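Local coordinates for protein antigen TpF1 (Treponema pallidum, PDB 2FJC) that binds ferric iron as a mini-ferritin of the Dps family and may play a structural role in the outer membrane, at residues Tyr29-Asn34 with Ser87-Glu92. Residues are numbered along the deposited sequence; the frame is centred on the assembly and turned at random.
Sequences YIKLHN and SGIAEE
K31 of helix 8-38 reaches across to the loop S87-E92, which runs along this first helix of the ferritin-like four-helix bundle, in the long connection joining helix 44-71 to helix 99-127. One hydrogen bond joins the two segments directly. The lysine leaves the helix with CG anti to the backbone N (chi1 -167°) and stays extended to its tip, which carries NZ as far as the loop backbone, where it donates to A90 O at 2.7 Å, in the carbonyl plane with a C=O...N angle of 158°. The same ammonium forms a salt bridge with D109 of helix 99-127, tying helix, loop and second helix together in a buried setting.

Nonpolar packing follows the lysine's stem. I89 lays CG2 4.1 Å from K31 CD, and its branched side chain also touches V27 of the same helix and Y112 of helix 99-127. Nearer the helix, K31 CG lies 4.0 Å from E92 CB, the two side chains crossing at about a right angle.

N34 and E92 pack mainly through carbon, with N34 CG 3.8 Å from E92 CG, and the amide and carboxylate planes stand 74° apart. Asparagine suits the place because its amide offers both a donor, to A78 O of the second subunit, and an acceptor, to H38 ND1 in its own chain. E92 OE1 is hydrogen-bonded to Y35 OH and forms a salt bridge with R105.

Just after helix 80-86, where S87 is the first residue to leave helical geometry, an ST turn forms, in which the short hydroxyl side chain of S87 lets OG accept from I89 N at 3.0 Å.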
loop_
_atom_site.group_PDB
_atom_site.type_symbol
_atom_site.label_atom_id
_atom_site.label_comp_id
_atom_site.label_asym_id
_atom_site.label_seq_id
_atom_site.Cartn_x
_atom_site.Cartn_y
_atom_site.Cartn_z
ATOM N N TYR B 29 -25.240 14.156 12.939
ATOM C CA TYR B 29 -23.808 14.034 13.117
ATOM C C TYR B 29 -23.426 14.146 14.584
ATOM O O TYR B 29 -22.673 13.324 15.112
ATOM C CB TYR B 29 -23.083 15.118 12.325
ATOM C CG TYR B 29 -21.578 15.050 12.443
ATOM C CD1 TYR B 29 -20.860 13.993 11.887
ATOM C CD2 TYR B 29 -20.867 16.050 13.107
ATOM C CE1 TYR B 29 -19.468 13.932 11.985
ATOM C CE2 TYR B 29 -19.476 16.004 13.214
ATOM C CZ TYR B 29 -18.781 14.944 12.653
ATOM O OH TYR B 29 -17.411 14.898 12.768
ATOM N N ILE B 30 -23.952 15.166 15.243
ATOM C CA ILE B 30 -23.651 15.371 16.637
ATOM C C ILE B 30 -24.407 14.396 17.532
ATOM O O ILE B 30 -23.887 13.954 18.559
ATOM C CB ILE B 30 -23.931 16.828 17.014
ATOM C CG1 ILE B 30 -22.837 17.692 16.381
ATOM C CG2 ILE B 30 -23.965 17.003 18.530
ATOM C CD1 ILE B 30 -23.045 19.159 16.577
ATOM N N LYS B 31 -25.616 14.035 17.123
ATOM C CA LYS B 31 -26.421 13.104 17.887
ATOM C C LYS B 31 -25.694 11.767 17.942
ATOM O O LYS B 31 -25.668 11.102 18.976
ATOM C CB LYS B 31 -27.788 12.954 17.218
ATOM C CG LYS B 31 -28.847 12.260 18.045
ATOM C CD LYS B 31 -30.222 12.436 17.391
ATOM C CE LYS B 31 -31.309 11.715 18.170
ATOM N NZ LYS B 31 -32.636 11.879 17.536
ATOM N N LEU B 32 -25.094 11.377 16.823
ATOM C CA LEU B 32 -24.376 10.114 16.757
ATOM C C LEU B 32 -23.164 10.138 17.684
ATOM O O LEU B 32 -22.779 9.108 18.235
ATOM C CB LEU B 32 -23.941 9.824 15.320
ATOM C CG LEU B 32 -25.083 9.416 14.388
ATOM C CD1 LEU B 32 -24.602 9.415 12.946
ATOM C CD2 LEU B 32 -25.599 8.042 14.800
ATOM N N HIS B 33 -22.555 11.306 17.856
ATOM C CA HIS B 33 -21.417 11.393 18.756
ATOM C C HIS B 33 -21.933 11.171 20.167
ATOM O O HIS B 33 -21.282 10.512 20.977
ATOM C CB HIS B 33 -20.724 12.758 18.677
ATOM C CG HIS B 33 -19.740 12.872 17.555
ATOM N ND1 HIS B 33 -20.120 13.024 16.238
ATOM C CD2 HIS B 33 -18.384 12.844 17.553
ATOM C CE1 HIS B 33 -19.042 13.083 15.475
ATOM N NE2 HIS B 33 -17.975 12.975 16.248
ATOM N N ASN B 34 -23.109 11.717 20.453
ATOM C CA ASN B 34 -23.710 11.562 21.763
ATOM C C ASN B 34 -23.776 10.071 22.103
ATOM O O ASN B 34 -23.279 9.653 23.141
ATOM C CB ASN B 34 -25.113 12.162 21.771
ATOM C CG ASN B 34 -25.671 12.309 23.167
ATOM O OD1 ASN B 34 -25.609 11.388 23.968
ATOM N ND2 ASN B 34 -26.230 13.469 23.458
ATOM N N SER B 87 -33.947 21.634 11.028
ATOM C CA SER B 87 -33.986 20.207 11.300
ATOM C C SER B 87 -35.272 19.624 11.860
ATOM O O SER B 87 -35.912 20.210 12.731
ATOM C CB SER B 87 -32.838 19.823 12.231
ATOM O OG SER B 87 -32.773 18.419 12.387
ATOM N N GLY B 88 -35.627 18.450 11.349
ATOM C CA GLY B 88 -36.803 17.751 11.812
ATOM C C GLY B 88 -36.353 16.645 12.749
ATOM O O GLY B 88 -37.149 15.800 13.158
ATOM N N ILE B 89 -35.067 16.643 13.083
ATOM C CA ILE B 89 -34.521 15.639 13.981
ATOM C C ILE B 89 -34.253 16.244 15.353
ATOM O O ILE B 89 -33.571 17.265 15.488
ATOM C CB ILE B 89 -33.211 15.038 13.432
ATOM C CG1 ILE B 89 -33.503 14.222 12.172
ATOM C CG2 ILE B 89 -32.565 14.151 14.479
ATOM C CD1 ILE B 89 -32.283 13.593 11.559
ATOM N N ALA B 90 -34.801 15.603 16.376
ATOM C CA ALA B 90 -34.627 16.075 17.734
ATOM C C ALA B 90 -33.244 15.688 18.246
ATOM O O ALA B 90 -32.750 14.585 17.974
ATOM C CB ALA B 90 -35.709 15.471 18.632
ATOM N N GLU B 91 -32.619 16.599 18.983
ATOM C CA GLU B 91 -31.307 16.333 19.552
ATOM C C GLU B 91 -31.452 15.426 20.770
ATOM O O GLU B 91 -32.491 15.415 21.422
ATOM C CB GLU B 91 -30.624 17.643 19.950
ATOM C CG GLU B 91 -30.326 18.550 18.768
ATOM C CD GLU B 91 -29.220 19.538 19.058
ATOM O OE1 GLU B 91 -29.401 20.405 19.937
ATOM O OE2 GLU B 91 -28.159 19.446 18.410
ATOM N N GLU B 92 -30.413 14.647 21.056
ATOM C CA GLU B 92 -30.420 13.748 22.197
ATOM C C GLU B 92 -30.016 14.566 23.414
ATOM O O GLU B 92 -28.903 15.081 23.484
ATOM C CB GLU B 92 -29.430 12.603 21.987
ATOM C CG GLU B 92 -29.452 11.590 23.098
ATOM C CD GLU B 92 -30.837 11.003 23.311
ATOM O OE1 GLU B 92 -31.271 10.169 22.486
ATOM O OE2 GLU B 92 -31.499 11.387 24.301
#